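Local coordinates for regulatory protein YycH-like domain-containing protein (PDB 5COZ), which is of unknown function but is probably an envelope-associated lipoprotein with a YycH-like regulatory domain, at residues 159-173 / 207-219. Numbering follows the deposited sequence. Where two conformers were deposited one is given.
Sequences QLMFMSAEEAEELAV and KQNDTYVFFMFPD. With NA (sodium ion), chain B.
Y212 drives its ring from strand 211-216 into the loop that leads up to helix 165-173, and its hydroxyl joins two backbone groups there. OH donates to M163 O over 2.7 Å, lying in that carbonyl's plane, and accepts from L160 N at 2.8 Å along a somewhat bent path (N-H...O 146°). L160 roofs one face of the same ring: with its CG anti to the carbonyl carbon (chi1 -61°), CD1 sits almost on the ring normal, 3.7 Å from the centroid, a CH-pi contact. CZ of F162 approaches CD2 of Y212 obliquely at 3.8 Å, the two ring planes 60° apart, and A168 CB presses on the same CD2. A phenylalanine in place of Y212 would probably leave M163 O and L160 N without their shared hydroxyl and the loop freer to move.

Two residues further along the strand, on the same face, F214 slides under the helix. Its CZ lies 3.4 Å from E169 N, A172 CB rests over one face toward the rim, and A165 O meets the ring edge. In one of its two conformers M216 continues the row, SE near the A172 carbonyl oxygen and CE near V173. The small A168 and A172 face the aromatic rings, with the helix axis 9.7 Å from the strand's.

At the other end of the contact, D210 OD1 binds the sodium ion at 2.5 Å. The same oxygen accepts a hydrogen bond from Q208 NE2 through its anti lone pair; OE1 of Q208 and two waters are further ligands of the metal. A third water links D210 OD2 to M161 N. Alternate residues of the strand thus pack a helix against one face of an antiparallel sheet, as in alpha+beta folds, with a sodium site at the strand's entrance.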
loop_
_atom_site.group_PDB
_atom_site.type_symbol
_atom_site.label_atom_id
_atom_site.label_comp_id
_atom_site.label_asym_id
_atom_site.label_seq_id
_atom_site.Cartn_x
_atom_site.Cartn_y
_atom_site.Cartn_z
ATOM N N GLN A 159 -8.680 3.275 -20.078
ATOM C CA GLN A 159 -9.584 2.137 -19.991
ATOM C C GLN A 159 -9.077 1.060 -20.912
ATOM O O GLN A 159 -8.951 1.307 -22.112
ATOM C CB GLN A 159 -11.018 2.544 -20.405
ATOM C CG GLN A 159 -11.522 3.794 -19.681
ATOM C CD GLN A 159 -11.818 3.497 -18.240
ATOM O OE1 GLN A 159 -12.607 2.591 -17.925
ATOM N NE2 GLN A 159 -11.097 4.178 -17.343
ATOM N N LEU A 160 -8.772 -0.113 -20.379
ATOM C CA LEU A 160 -8.303 -1.221 -21.217
ATOM C C LEU A 160 -9.475 -1.778 -21.991
ATOM O O LEU A 160 -10.633 -1.467 -21.667
ATOM C CB LEU A 160 -7.592 -2.278 -20.392
ATOM C CG LEU A 160 -6.345 -1.736 -19.662
ATOM C CD1 LEU A 160 -5.789 -2.785 -18.708
ATOM C CD2 LEU A 160 -5.242 -1.291 -20.672
HETATM N N MSE A 161 -9.207 -2.545 -23.052
HETATM C CA MSE A 161 -10.300 -2.918 -23.928
HETATM C C MSE A 161 -11.094 -4.154 -23.522
HETATM O O MSE A 161 -12.201 -4.327 -24.044
HETATM C CB MSE A 161 -9.799 -3.082 -25.351
HETATM C CG MSE A 161 -9.520 -1.732 -26.000
HETATM SE SE MSE A 161 -9.215 -1.855 -27.909
HETATM C CE MSE A 161 -7.425 -2.431 -27.789
ATOM N N PHE A 162 -10.586 -4.984 -22.602
ATOM C CA PHE A 162 -11.295 -6.215 -22.251
ATOM C C PHE A 162 -12.364 -5.983 -21.185
ATOM O O PHE A 162 -13.266 -6.812 -21.060
ATOM C CB PHE A 162 -10.309 -7.305 -21.809
ATOM C CG PHE A 162 -9.398 -6.898 -20.669
ATOM C CD1 PHE A 162 -9.772 -7.117 -19.344
ATOM C CD2 PHE A 162 -8.144 -6.350 -20.921
ATOM C CE1 PHE A 162 -8.916 -6.753 -18.295
ATOM C CE2 PHE A 162 -7.292 -5.998 -19.875
ATOM C CZ PHE A 162 -7.697 -6.170 -18.569
HETATM N N MSE A 163 -12.255 -4.880 -20.416
HETATM C CA MSE A 163 -13.255 -4.516 -19.417
HETATM C C MSE A 163 -12.974 -3.099 -18.936
HETATM O O MSE A 163 -11.827 -2.640 -18.951
HETATM C CB MSE A 163 -13.322 -5.522 -18.244
HETATM C CG MSE A 163 -12.208 -5.351 -17.216
HETATM SE SE MSE A 163 -12.014 -6.830 -15.976
HETATM C CE MSE A 163 -13.826 -7.030 -15.415
ATOM N N SER A 164 -14.038 -2.396 -18.538
ATOM C CA SER A 164 -13.879 -1.029 -18.061
ATOM C C SER A 164 -13.218 -1.029 -16.680
ATOM O O SER A 164 -13.250 -2.047 -15.964
ATOM C CB SER A 164 -15.227 -0.317 -17.985
ATOM O OG SER A 164 -16.013 -0.894 -16.950
ATOM N N ALA A 165 -12.663 0.118 -16.289
ATOM C CA ALA A 165 -12.065 0.238 -14.957
ATOM C C ALA A 165 -13.127 0.040 -13.874
ATOM O O ALA A 165 -12.838 -0.584 -12.852
ATOM C CB ALA A 165 -11.412 1.591 -14.807
ATOM N N GLU A 166 -14.368 0.525 -14.139
ATOM C CA GLU A 166 -15.487 0.372 -13.209
ATOM C C GLU A 166 -15.820 -1.119 -13.020
ATOM O O GLU A 166 -15.978 -1.566 -11.877
ATOM C CB GLU A 166 -16.705 1.168 -13.707
ATOM C CG GLU A 166 -17.905 1.122 -12.775
ATOM C CD GLU A 166 -19.177 1.758 -13.303
ATOM O OE1 GLU A 166 -19.601 1.413 -14.431
ATOM O OE2 GLU A 166 -19.787 2.558 -12.556
ATOM N N GLU A 167 -15.910 -1.900 -14.118
ATOM C CA GLU A 167 -16.203 -3.321 -14.034
ATOM C C GLU A 167 -15.042 -4.071 -13.343
ATOM O O GLU A 167 -15.279 -4.971 -12.537
ATOM C CB GLU A 167 -16.506 -3.902 -15.419
ATOM C CG GLU A 167 -17.186 -5.262 -15.327
ATOM C CD GLU A 167 -17.591 -5.936 -16.626
ATOM O OE1 GLU A 167 -18.090 -5.236 -17.537
ATOM O OE2 GLU A 167 -17.482 -7.181 -16.699
ATOM N N ALA A 168 -13.791 -3.673 -13.636
ATOM C CA ALA A 168 -12.615 -4.268 -13.024
ATOM C C ALA A 168 -12.605 -4.004 -11.501
ATOM O O ALA A 168 -12.355 -4.930 -10.730
ATOM C CB ALA A 168 -11.358 -3.695 -13.682
ATOM N N GLU A 169 -12.991 -2.784 -11.102
ATOM C CA GLU A 169 -13.072 -2.432 -9.678
ATOM C C GLU A 169 -14.139 -3.256 -8.970
ATOM O O GLU A 169 -13.916 -3.713 -7.849
ATOM C CB GLU A 169 -13.336 -0.942 -9.492
ATOM C CG GLU A 169 -13.223 -0.581 -8.019
ATOM C CD GLU A 169 -13.338 0.879 -7.657
ATOM O OE1 GLU A 169 -13.325 1.733 -8.570
ATOM O OE2 GLU A 169 -13.391 1.167 -6.441
ATOM N N GLU A 170 -15.269 -3.501 -9.639
ATOM C CA GLU A 170 -16.321 -4.330 -9.049
ATOM C C GLU A 170 -15.810 -5.751 -8.790
ATOM O O GLU A 170 -16.106 -6.327 -7.737
ATOM C CB GLU A 170 -17.556 -4.345 -9.955
ATOM C CG GLU A 170 -18.322 -3.032 -9.896
ATOM C CD GLU A 170 -19.428 -2.792 -10.911
ATOM O OE1 GLU A 170 -19.551 -3.581 -11.873
ATOM O OE2 GLU A 170 -20.149 -1.779 -10.761
ATOM N N LEU A 171 -14.988 -6.311 -9.709
ATOM C CA LEU A 171 -14.422 -7.636 -9.499
ATOM C C LEU A 171 -13.387 -7.622 -8.353
ATOM O O LEU A 171 -13.339 -8.560 -7.554
ATOM C CB LEU A 171 -13.793 -8.152 -10.801
ATOM C CG LEU A 171 -13.144 -9.537 -10.758
ATOM C CD1 LEU A 171 -14.104 -10.623 -10.215
ATOM C CD2 LEU A 171 -12.584 -9.894 -12.123
ATOM N N ALA A 172 -12.578 -6.553 -8.262
ATOM C CA ALA A 172 -11.588 -6.466 -7.166
ATOM C C ALA A 172 -12.305 -6.386 -5.791
ATOM O O ALA A 172 -11.917 -7.088 -4.860
ATOM C CB ALA A 172 -10.693 -5.260 -7.375
ATOM N N VAL A 173 -13.417 -5.604 -5.716
ATOM C CA VAL A 173 -14.195 -5.422 -4.478
ATOM C C VAL A 173 -14.857 -6.759 -4.090
ATOM O O VAL A 173 -14.813 -7.164 -2.924
ATOM C CB VAL A 173 -15.216 -4.264 -4.683
ATOM C CG1 VAL A 173 -16.303 -4.277 -3.598
ATOM C CG2 VAL A 173 -14.501 -2.909 -4.714
ATOM N N LYS A 207 5.172 -11.959 -23.683
ATOM C CA LYS A 207 4.981 -10.590 -24.187
ATOM C C LYS A 207 4.232 -9.749 -23.171
ATOM O O LYS A 207 3.690 -10.295 -22.211
ATOM C CB LYS A 207 4.170 -10.602 -25.507
ATOM C CG LYS A 207 4.754 -11.440 -26.656
ATOM C CD LYS A 207 6.107 -10.932 -27.181
ATOM C CE LYS A 207 6.690 -11.903 -28.191
ATOM N NZ LYS A 207 8.117 -11.603 -28.486
ATOM N N GLN A 208 4.166 -8.425 -23.393
ATOM C CA GLN A 208 3.386 -7.533 -22.533
ATOM C C GLN A 208 1.894 -7.867 -22.706
ATOM O O GLN A 208 1.410 -7.993 -23.829
ATOM C CB GLN A 208 3.705 -6.065 -22.868
ATOM C CG GLN A 208 2.967 -5.025 -22.024
ATOM C CD GLN A 208 1.597 -4.709 -22.590
ATOM O OE1 GLN A 208 1.423 -4.476 -23.796
ATOM N NE2 GLN A 208 0.617 -4.687 -21.720
ATOM N N ASN A 209 1.183 -8.029 -21.584
ATOM C CA ASN A 209 -0.253 -8.314 -21.553
ATOM C C ASN A 209 -0.970 -7.219 -20.781
ATOM O O ASN A 209 -0.619 -6.983 -19.620
ATOM C CB ASN A 209 -0.516 -9.674 -20.889
ATOM C CG ASN A 209 0.017 -10.824 -21.686
ATOM O OD1 ASN A 209 -0.407 -11.056 -22.817
ATOM N ND2 ASN A 209 0.996 -11.527 -21.132
ATOM N N ASP A 210 -1.981 -6.568 -21.401
ATOM C CA ASP A 210 -2.698 -5.480 -20.738
ATOM C C ASP A 210 -3.316 -5.972 -19.432
ATOM O O ASP A 210 -4.089 -6.935 -19.430
ATOM C CB ASP A 210 -3.749 -4.860 -21.660
ATOM C CG ASP A 210 -3.177 -4.058 -22.807
ATOM O OD1 ASP A 210 -1.930 -3.942 -22.900
ATOM O OD2 ASP A 210 -3.972 -3.531 -23.607
ATOM N N THR A 211 -2.967 -5.312 -18.333
ATOM C CA THR A 211 -3.384 -5.735 -16.998
ATOM C C THR A 211 -3.765 -4.536 -16.151
ATOM O O THR A 211 -3.078 -3.507 -16.185
ATOM C CB THR A 211 -2.178 -6.474 -16.352
ATOM O OG1 THR A 211 -1.822 -7.612 -17.155
ATOM C CG2 THR A 211 -2.444 -6.949 -14.927
ATOM N N TYR A 212 -4.868 -4.652 -15.409
ATOM C CA TYR A 212 -5.195 -3.669 -14.378
ATOM C C TYR A 212 -4.609 -4.152 -13.064
ATOM O O TYR A 212 -4.729 -5.347 -12.776
ATOM C CB TYR A 212 -6.708 -3.575 -14.161
ATOM C CG TYR A 212 -7.513 -2.885 -15.223
ATOM C CD1 TYR A 212 -7.321 -1.528 -15.501
ATOM C CD2 TYR A 212 -8.539 -3.549 -15.879
ATOM C CE1 TYR A 212 -8.120 -0.864 -16.423
ATOM C CE2 TYR A 212 -9.365 -2.886 -16.784
ATOM C CZ TYR A 212 -9.158 -1.539 -17.047
ATOM O OH TYR A 212 -9.968 -0.897 -17.961
ATOM N N VAL A 213 -4.045 -3.272 -12.248
ATOM C CA VAL A 213 -3.571 -3.643 -10.913
ATOM C C VAL A 213 -4.250 -2.747 -9.904
ATOM O O VAL A 213 -4.051 -1.527 -9.933
ATOM C CB VAL A 213 -2.036 -3.557 -10.769
ATOM C CG1 VAL A 213 -1.596 -3.815 -9.314
ATOM C CG2 VAL A 213 -1.340 -4.540 -11.707
ATOM N N PHE A 214 -5.030 -3.340 -9.001
ATOM C CA PHE A 214 -5.591 -2.574 -7.902
ATOM C C PHE A 214 -4.788 -2.754 -6.663
ATOM O O PHE A 214 -4.362 -3.867 -6.355
ATOM C CB PHE A 214 -7.018 -3.043 -7.576
ATOM C CG PHE A 214 -7.987 -2.611 -8.636
ATOM C CD1 PHE A 214 -8.233 -3.412 -9.751
ATOM C CD2 PHE A 214 -8.714 -1.441 -8.489
ATOM C CE1 PHE A 214 -9.150 -3.006 -10.733
ATOM C CE2 PHE A 214 -9.610 -1.020 -9.481
ATOM C CZ PHE A 214 -9.824 -1.812 -10.591
ATOM N N PHE A 215 -4.624 -1.657 -5.917
ATOM C CA PHE A 215 -4.147 -1.693 -4.550
ATOM C C PHE A 215 -5.324 -1.408 -3.679
ATOM O O PHE A 215 -5.915 -0.345 -3.784
ATOM C CB PHE A 215 -3.033 -0.664 -4.227
ATOM C CG PHE A 215 -1.630 -0.938 -4.688
ATOM C CD1 PHE A 215 -1.359 -1.935 -5.629
ATOM C CD2 PHE A 215 -0.569 -0.204 -4.178
ATOM C CE1 PHE A 215 -0.042 -2.140 -6.096
ATOM C CE2 PHE A 215 0.745 -0.440 -4.609
ATOM C CZ PHE A 215 0.998 -1.404 -5.555
HETATM N N MSE A 216 -5.662 -2.374 -2.830
HETATM C CA MSE A 216 -6.698 -2.179 -1.813
HETATM C C MSE A 216 -6.016 -2.167 -0.474
HETATM O O MSE A 216 -4.912 -2.680 -0.331
HETATM C CB MSE A 216 -7.771 -3.242 -1.888
HETATM C CG MSE A 216 -8.195 -3.440 -3.319
HETATM SE SE MSE A 216 -9.469 -4.821 -3.497
HETATM C CE MSE A 216 -10.795 -3.833 -3.345
ATOM N N PHE A 217 -6.641 -1.510 0.511
ATOM C CA PHE A 217 -5.973 -1.298 1.767
ATOM C C PHE A 217 -6.716 -1.889 2.955
ATOM O O PHE A 217 -7.682 -1.315 3.436
ATOM C CB PHE A 217 -5.761 0.223 1.952
ATOM C CG PHE A 217 -5.058 0.844 0.764
ATOM C CD1 PHE A 217 -3.716 0.574 0.512
ATOM C CD2 PHE A 217 -5.769 1.592 -0.173
ATOM C CE1 PHE A 217 -3.088 1.077 -0.628
ATOM C CE2 PHE A 217 -5.140 2.106 -1.315
ATOM C CZ PHE A 217 -3.795 1.865 -1.527
ATOM N N PRO A 218 -6.253 -3.057 3.435
ATOM C CA PRO A 218 -6.862 -3.683 4.633
ATOM C C PRO A 218 -6.945 -2.669 5.768
ATOM O O PRO A 218 -5.984 -1.923 6.022
ATOM C CB PRO A 218 -5.893 -4.811 4.965
ATOM C CG PRO A 218 -5.390 -5.227 3.579
ATOM C CD PRO A 218 -5.162 -3.897 2.885
ATOM N N ASP A 219 -8.115 -2.609 6.427
ATOM C CA ASP A 219 -8.301 -1.589 7.427
ATOM C C ASP A 219 -9.054 -2.088 8.645
ATOM O O ASP A 219 -9.520 -3.230 8.688
ATOM C CB ASP A 219 -9.078 -0.411 6.780
ATOM C CG ASP A 219 -10.534 -0.618 6.395
ATOM O OD1 ASP A 219 -10.951 -1.787 6.200
ATOM O OD2 ASP A 219 -11.250 0.400 6.237
HETATM NA NA NA B . -0.587 -3.790 -24.996
HETATM O O HOH W 1 -6.610 -3.476 -23.710
HETATM O O HOH W 2 -0.619 -6.049 -25.374
HETATM O O HOH W 3 -2.864 -3.524 -26.050
#